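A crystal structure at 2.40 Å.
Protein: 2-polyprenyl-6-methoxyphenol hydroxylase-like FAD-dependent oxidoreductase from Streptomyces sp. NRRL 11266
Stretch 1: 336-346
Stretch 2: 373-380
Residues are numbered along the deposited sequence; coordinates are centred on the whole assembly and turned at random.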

ATOM      1  N   ARG A 336       5.766 -12.255 -10.765  1.00 58.72           N
ATOM      2  CA  ARG A 336       4.532 -11.698 -10.217  1.00 58.80           C
ATOM      3  C   ARG A 336       4.815 -10.424  -9.436  1.00 49.86           C
ATOM      4  O   ARG A 336       4.190  -9.379  -9.671  1.00 46.18           O
ATOM      5  CB  ARG A 336       3.873 -12.739  -9.296  1.00 52.34           C
ATOM      6  CG  ARG A 336       2.377 -12.776  -9.284  1.00 53.24           C
ATOM      7  CD  ARG A 336       1.837 -13.439  -8.022  1.00 59.71           C
ATOM      8  NE  ARG A 336       1.579 -12.424  -7.007  1.00 67.91           N
ATOM      9  CZ  ARG A 336       1.772 -12.578  -5.700  1.00 70.51           C
ATOM     10  NH1 ARG A 336       2.245 -13.715  -5.208  1.00 76.05           N
ATOM     11  NH2 ARG A 336       1.503 -11.573  -4.881  1.00 74.11           N
ATOM     12  N   LEU A 337       5.774 -10.508  -8.499  1.00 38.37           N
ATOM     13  CA  LEU A 337       6.042  -9.433  -7.550  1.00 43.61           C
ATOM     14  C   LEU A 337       6.763  -8.263  -8.214  1.00 50.82           C
ATOM     15  O   LEU A 337       6.547  -7.103  -7.830  1.00 43.13           O
ATOM     16  CB  LEU A 337       6.869  -9.963  -6.360  1.00 38.62           C
ATOM     17  CG  LEU A 337       6.253 -10.881  -5.284  1.00 45.04           C
ATOM     18  CD1 LEU A 337       7.276 -11.273  -4.185  1.00 37.69           C
ATOM     19  CD2 LEU A 337       5.011 -10.279  -4.627  1.00 47.85           C
ATOM     20  N   ALA A 338       7.620  -8.534  -9.204  1.00 51.53           N
ATOM     21  CA  ALA A 338       8.181  -7.437  -9.988  1.00 43.94           C
ATOM     22  C   ALA A 338       7.078  -6.691 -10.728  1.00 44.90           C
ATOM     23  O   ALA A 338       6.917  -5.474 -10.557  1.00 39.85           O
ATOM     24  CB  ALA A 338       9.249  -7.953 -10.956  1.00 38.89           C
ATOM     25  N   CYS A 339       6.286  -7.403 -11.540  1.00 47.57           N
ATOM     26  CA  CYS A 339       5.182  -6.717 -12.209  1.00 46.23           C
ATOM     27  C   CYS A 339       4.360  -5.968 -11.193  1.00 46.14           C
ATOM     28  O   CYS A 339       4.058  -4.791 -11.378  1.00 47.92           O
ATOM     29  CB  CYS A 339       4.297  -7.692 -13.000  1.00 43.12           C
ATOM     30  SG  CYS A 339       5.179  -8.456 -14.450  1.00 60.97           S
ATOM     31  N   MET A 340       4.067  -6.607 -10.059  1.00 56.79           N
ATOM     32  CA  MET A 340       3.118  -6.013  -9.127  1.00 53.30           C
ATOM     33  C   MET A 340       3.621  -4.670  -8.625  1.00 45.68           C
ATOM     34  O   MET A 340       2.927  -3.654  -8.748  1.00 50.84           O
ATOM     35  CB  MET A 340       2.859  -6.958  -7.963  1.00 58.13           C
ATOM     36  CG  MET A 340       2.040  -6.318  -6.849  1.00 54.53           C
ATOM     37  SD  MET A 340       2.604  -7.027  -5.329  1.00 62.95           S
ATOM     38  CE  MET A 340       4.320  -6.531  -5.376  1.00 62.49           C
ATOM     39  N   ASN A 341       4.864  -4.631  -8.131  1.00 41.01           N
ATOM     40  CA  ASN A 341       5.363  -3.418  -7.489  1.00 49.41           C
ATOM     41  C   ASN A 341       5.812  -2.357  -8.497  1.00 51.70           C
ATOM     42  O   ASN A 341       5.736  -1.159  -8.182  1.00 47.20           O
ATOM     43  CB  ASN A 341       6.496  -3.757  -6.503  1.00 41.02           C
ATOM     44  CG  ASN A 341       7.856  -3.704  -7.125  1.00 50.14           C
ATOM     45  OD1 ASN A 341       8.433  -2.618  -7.289  1.00 56.25           O
ATOM     46  ND2 ASN A 341       8.411  -4.886  -7.457  1.00 48.55           N
ATOM     47  N   ILE A 342       6.279  -2.749  -9.693  1.00 39.42           N
ATOM     48  CA  ILE A 342       6.467  -1.741 -10.745  1.00 48.25           C
ATOM     49  C   ILE A 342       5.155  -1.013 -10.991  1.00 48.37           C
ATOM     50  O   ILE A 342       5.081   0.217 -10.909  1.00 56.57           O
ATOM     51  CB  ILE A 342       7.003  -2.366 -12.048  1.00 51.98           C
ATOM     52  CG1 ILE A 342       8.367  -3.047 -11.851  1.00 49.03           C
ATOM     53  CG2 ILE A 342       7.064  -1.310 -13.182  1.00 59.74           C
ATOM     54  CD1 ILE A 342       9.467  -2.126 -11.525  1.00 46.39           C
ATOM     55  N   GLN A 343       4.087  -1.769 -11.255  1.00 48.57           N
ATOM     56  CA  GLN A 343       2.789  -1.137 -11.474  1.00 52.10           C
ATOM     57  C   GLN A 343       2.413  -0.265 -10.278  1.00 57.92           C
ATOM     58  O   GLN A 343       1.887   0.849 -10.446  1.00 46.46           O
ATOM     59  CB  GLN A 343       1.725  -2.208 -11.729  1.00 42.47           C
ATOM     60  CG  GLN A 343       1.804  -2.899 -13.084  1.00 57.70           C
ATOM     61  CD  GLN A 343       1.630  -1.949 -14.273  1.00 60.95           C
ATOM     62  OE1 GLN A 343       2.503  -1.122 -14.582  1.00 73.09           O
ATOM     63  NE2 GLN A 343       0.477  -2.058 -14.934  1.00 53.06           N
ATOM     64  N   ALA A 344       2.726  -0.742  -9.055  1.00 47.44           N
ATOM     65  CA  ALA A 344       2.447   0.050  -7.861  1.00 44.31           C
ATOM     66  C   ALA A 344       3.265   1.328  -7.856  1.00 43.02           C
ATOM     67  O   ALA A 344       2.751   2.389  -7.504  1.00 44.13           O
ATOM     68  CB  ALA A 344       2.725  -0.753  -6.581  1.00 48.46           C
ATOM     69  N   GLN A 345       4.535   1.255  -8.250  1.00 50.92           N
ATOM     70  CA  GLN A 345       5.312   2.483  -8.407  1.00 60.03           C
ATOM     71  C   GLN A 345       4.664   3.418  -9.423  1.00 58.60           C
ATOM     72  O   GLN A 345       4.580   4.628  -9.184  1.00 66.72           O
ATOM     73  CB  GLN A 345       6.763   2.167  -8.802  1.00 52.78           C
ATOM     74  CG  GLN A 345       7.625   1.689  -7.610  1.00 51.79           C
ATOM     75  CD  GLN A 345       9.080   1.417  -7.995  1.00 50.65           C
ATOM     76  OE1 GLN A 345       9.816   2.342  -8.372  1.00 61.25           O
ATOM     77  NE2 GLN A 345       9.497   0.137  -7.924  1.00 40.25           N
ATOM     78  N   LEU A 346       4.169   2.886 -10.548  1.00 58.46           N
ATOM     79  CA  LEU A 346       3.574   3.784 -11.545  1.00 69.38           C
ATOM     80  C   LEU A 346       2.355   4.510 -10.978  1.00 63.41           C
ATOM     81  O   LEU A 346       2.093   5.666 -11.339  1.00 48.71           O
ATOM     82  CB  LEU A 346       3.191   3.021 -12.816  1.00 63.37           C
ATOM     83  CG  LEU A 346       4.330   2.637 -13.766  1.00 66.16           C
ATOM     84  CD1 LEU A 346       3.782   2.056 -15.066  1.00 68.58           C
ATOM     85  CD2 LEU A 346       5.236   3.829 -14.046  1.00 58.66           C
ATOM     86  N   VAL A 373      11.368  -2.984   4.421  1.00 43.77           N
ATOM     87  CA  VAL A 373      12.262  -4.103   4.165  1.00 44.34           C
ATOM     88  C   VAL A 373      11.716  -4.964   3.038  1.00 54.36           C
ATOM     89  O   VAL A 373      12.451  -5.354   2.121  1.00 62.78           O
ATOM     90  CB  VAL A 373      12.482  -4.899   5.463  1.00 47.56           C
ATOM     91  CG1 VAL A 373      13.184  -6.228   5.179  1.00 36.89           C
ATOM     92  CG2 VAL A 373      13.280  -4.024   6.427  1.00 42.82           C
ATOM     93  N   PHE A 374      10.413  -5.224   3.052  1.00 50.16           N
ATOM     94  CA  PHE A 374       9.829  -6.075   2.023  1.00 50.51           C
ATOM     95  C   PHE A 374      10.035  -5.486   0.633  1.00 49.80           C
ATOM     96  O   PHE A 374      10.543  -6.171  -0.265  1.00 45.14           O
ATOM     97  CB  PHE A 374       8.347  -6.284   2.292  1.00 40.74           C
ATOM     98  CG  PHE A 374       7.601  -6.878   1.130  1.00 49.94           C
ATOM     99  CD1 PHE A 374       7.691  -8.232   0.855  1.00 48.16           C
ATOM    100  CD2 PHE A 374       6.767  -6.094   0.349  1.00 47.61           C
ATOM    101  CE1 PHE A 374       6.996  -8.786  -0.190  1.00 44.37           C
ATOM    102  CE2 PHE A 374       6.056  -6.644  -0.694  1.00 51.98           C
ATOM    103  CZ  PHE A 374       6.171  -7.997  -0.964  1.00 50.90           C
ATOM    104  N   LEU A 375       9.673  -4.200   0.456  1.00 50.54           N
ATOM    105  CA  LEU A 375       9.809  -3.526  -0.845  1.00 54.20           C
ATOM    106  C   LEU A 375      11.266  -3.363  -1.256  1.00 51.24           C
ATOM    107  O   LEU A 375      11.620  -3.661  -2.398  1.00 59.17           O
ATOM    108  CB  LEU A 375       9.128  -2.164  -0.816  1.00 51.91           C
ATOM    109  CG  LEU A 375       7.603  -2.180  -0.697  1.00 50.32           C
ATOM    110  CD1 LEU A 375       7.067  -0.759  -0.598  1.00 50.59           C
ATOM    111  CD2 LEU A 375       6.966  -2.922  -1.875  1.00 40.92           C
ATOM    112  N   ALA A 376      12.128  -2.923  -0.332  1.00 49.45           N
ATOM    113  CA  ALA A 376      13.549  -2.771  -0.642  1.00 43.18           C
ATOM    114  C   ALA A 376      14.177  -4.087  -1.075  1.00 46.08           C
ATOM    115  O   ALA A 376      15.068  -4.111  -1.935  1.00 52.28           O
ATOM    116  CB  ALA A 376      14.310  -2.212   0.560  1.00 40.29           C
ATOM    117  N   GLU A 377      13.757  -5.184  -0.468  1.00 45.01           N
ATOM    118  CA  GLU A 377      14.298  -6.481  -0.855  1.00 42.72           C
ATOM    119  C   GLU A 377      13.910  -6.827  -2.277  1.00 40.69           C
ATOM    120  O   GLU A 377      14.733  -7.344  -3.048  1.00 41.78           O
ATOM    121  CB  GLU A 377      13.785  -7.570   0.082  1.00 39.77           C
ATOM    122  CG  GLU A 377      14.413  -7.531   1.449  1.00 59.35           C
ATOM    123  CD  GLU A 377      14.105  -8.793   2.218  1.00 69.86           C
ATOM    124  OE1 GLU A 377      14.973  -9.187   3.026  1.00 80.00           O
ATOM    125  OE2 GLU A 377      13.011  -9.404   1.998  1.00 58.19           O
ATOM    126  N   ILE A 378      12.651  -6.576  -2.627  1.00 33.46           N
ATOM    127  CA  ILE A 378      12.139  -6.999  -3.922  1.00 44.15           C
ATOM    128  C   ILE A 378      12.699  -6.120  -5.047  1.00 42.71           C
ATOM    129  O   ILE A 378      13.290  -6.626  -6.003  1.00 39.35           O
ATOM    130  CB  ILE A 378      10.609  -7.007  -3.855  1.00 42.40           C
ATOM    131  CG1 ILE A 378      10.202  -8.309  -3.214  1.00 47.91           C
ATOM    132  CG2 ILE A 378       9.962  -6.864  -5.217  1.00 44.14           C
ATOM    133  CD1 ILE A 378       8.803  -8.330  -2.866  1.00 60.77           C
ATOM    134  N   VAL A 379      12.606  -4.793  -4.906  1.00 45.19           N
ATOM    135  CA  VAL A 379      13.120  -3.916  -5.953  1.00 44.58           C
ATOM    136  C   VAL A 379      14.627  -4.020  -6.091  1.00 51.20           C
ATOM    137  O   VAL A 379      15.154  -3.626  -7.130  1.00 45.46           O
ATOM    138  CB  VAL A 379      12.716  -2.425  -5.758  1.00 40.86           C
ATOM    139  CG1 VAL A 379      11.260  -2.324  -5.356  1.00 52.42           C
ATOM    140  CG2 VAL A 379      13.596  -1.715  -4.742  1.00 39.35           C
ATOM    141  N   THR A 380      15.352  -4.550  -5.094  1.00 42.59           N
ATOM    142  CA  THR A 380      16.780  -4.783  -5.329  1.00 44.44           C
ATOM    143  C   THR A 380      17.073  -6.211  -5.772  1.00 44.10           C
ATOM    144  O   THR A 380      18.247  -6.572  -5.948  1.00 35.54           O
ATOM    145  CB  THR A 380      17.623  -4.445  -4.106  1.00 43.10           C
ATOM    146  OG1 THR A 380      17.202  -5.259  -2.996  1.00 55.98           O
ATOM    147  CG2 THR A 380      17.487  -2.969  -3.734  1.00 33.71           C
TER

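Two buried amides, Asn 341 and Gln 345, sit in this helix-helix contact, yet no hydrogen bond crosses it. Three of their four polar atoms are bonded along their own helix; Gln 345 OE1 is bonded elsewhere in the structure. Asn 341 ND2 donates to Leu 337 O at 2.9 Å, and Gln 345 NE2 donates to Asn 341 OD1 at 3.0 Å. The two side chains thus form a short chain of hydrogen bonds on the helix surface. With chi1 at 91°, Asn 341 lies between the usual wells, and its amide reaches back to the carbonyl one turn earlier.

The partner helix meets these amides with methyl groups. Asn 341 ND2 lies 3.4 Å from Ile 378 CG2, and Asn 341 OD1 lies 3.4 Å from Val 379 CG1. The same Val 379 CG1 is 4.0 Å from Gln 345 NE2. These are packing contacts. Burial leaves no unmet need here, since all four amide atoms are hydrogen-bonded away from this contact.

Leu 337 adds the apolar part. Its CD1 packs 3.6 Å from Ile 378 CD1. Its CD2 approaches Phe 374 CZ at 4.5 Å, at the edge of the ring and near its plane. The CA-to-CB bond of Phe 374 points sideways, but the long side chain brings the ring end nearer.

Ile 378 has the largest covered area, 59 Å². Its CA-to-CB bond points toward the other helix. CD1 packs on Leu 337, while CG2 lies closest to Asn 341 and also near the backbone of Leu 337. A branched aliphatic side chain suits this place.

Leu 337, Asn 341 and Gln 345 are spaced four residues apart, so they line one side of their helix, all with CA-to-CB bonds toward the partner. The axes come no closer than 10.5 Å and cross at -113°. The contact is small, burying 260 Å² in total, and rests on side-chain packing.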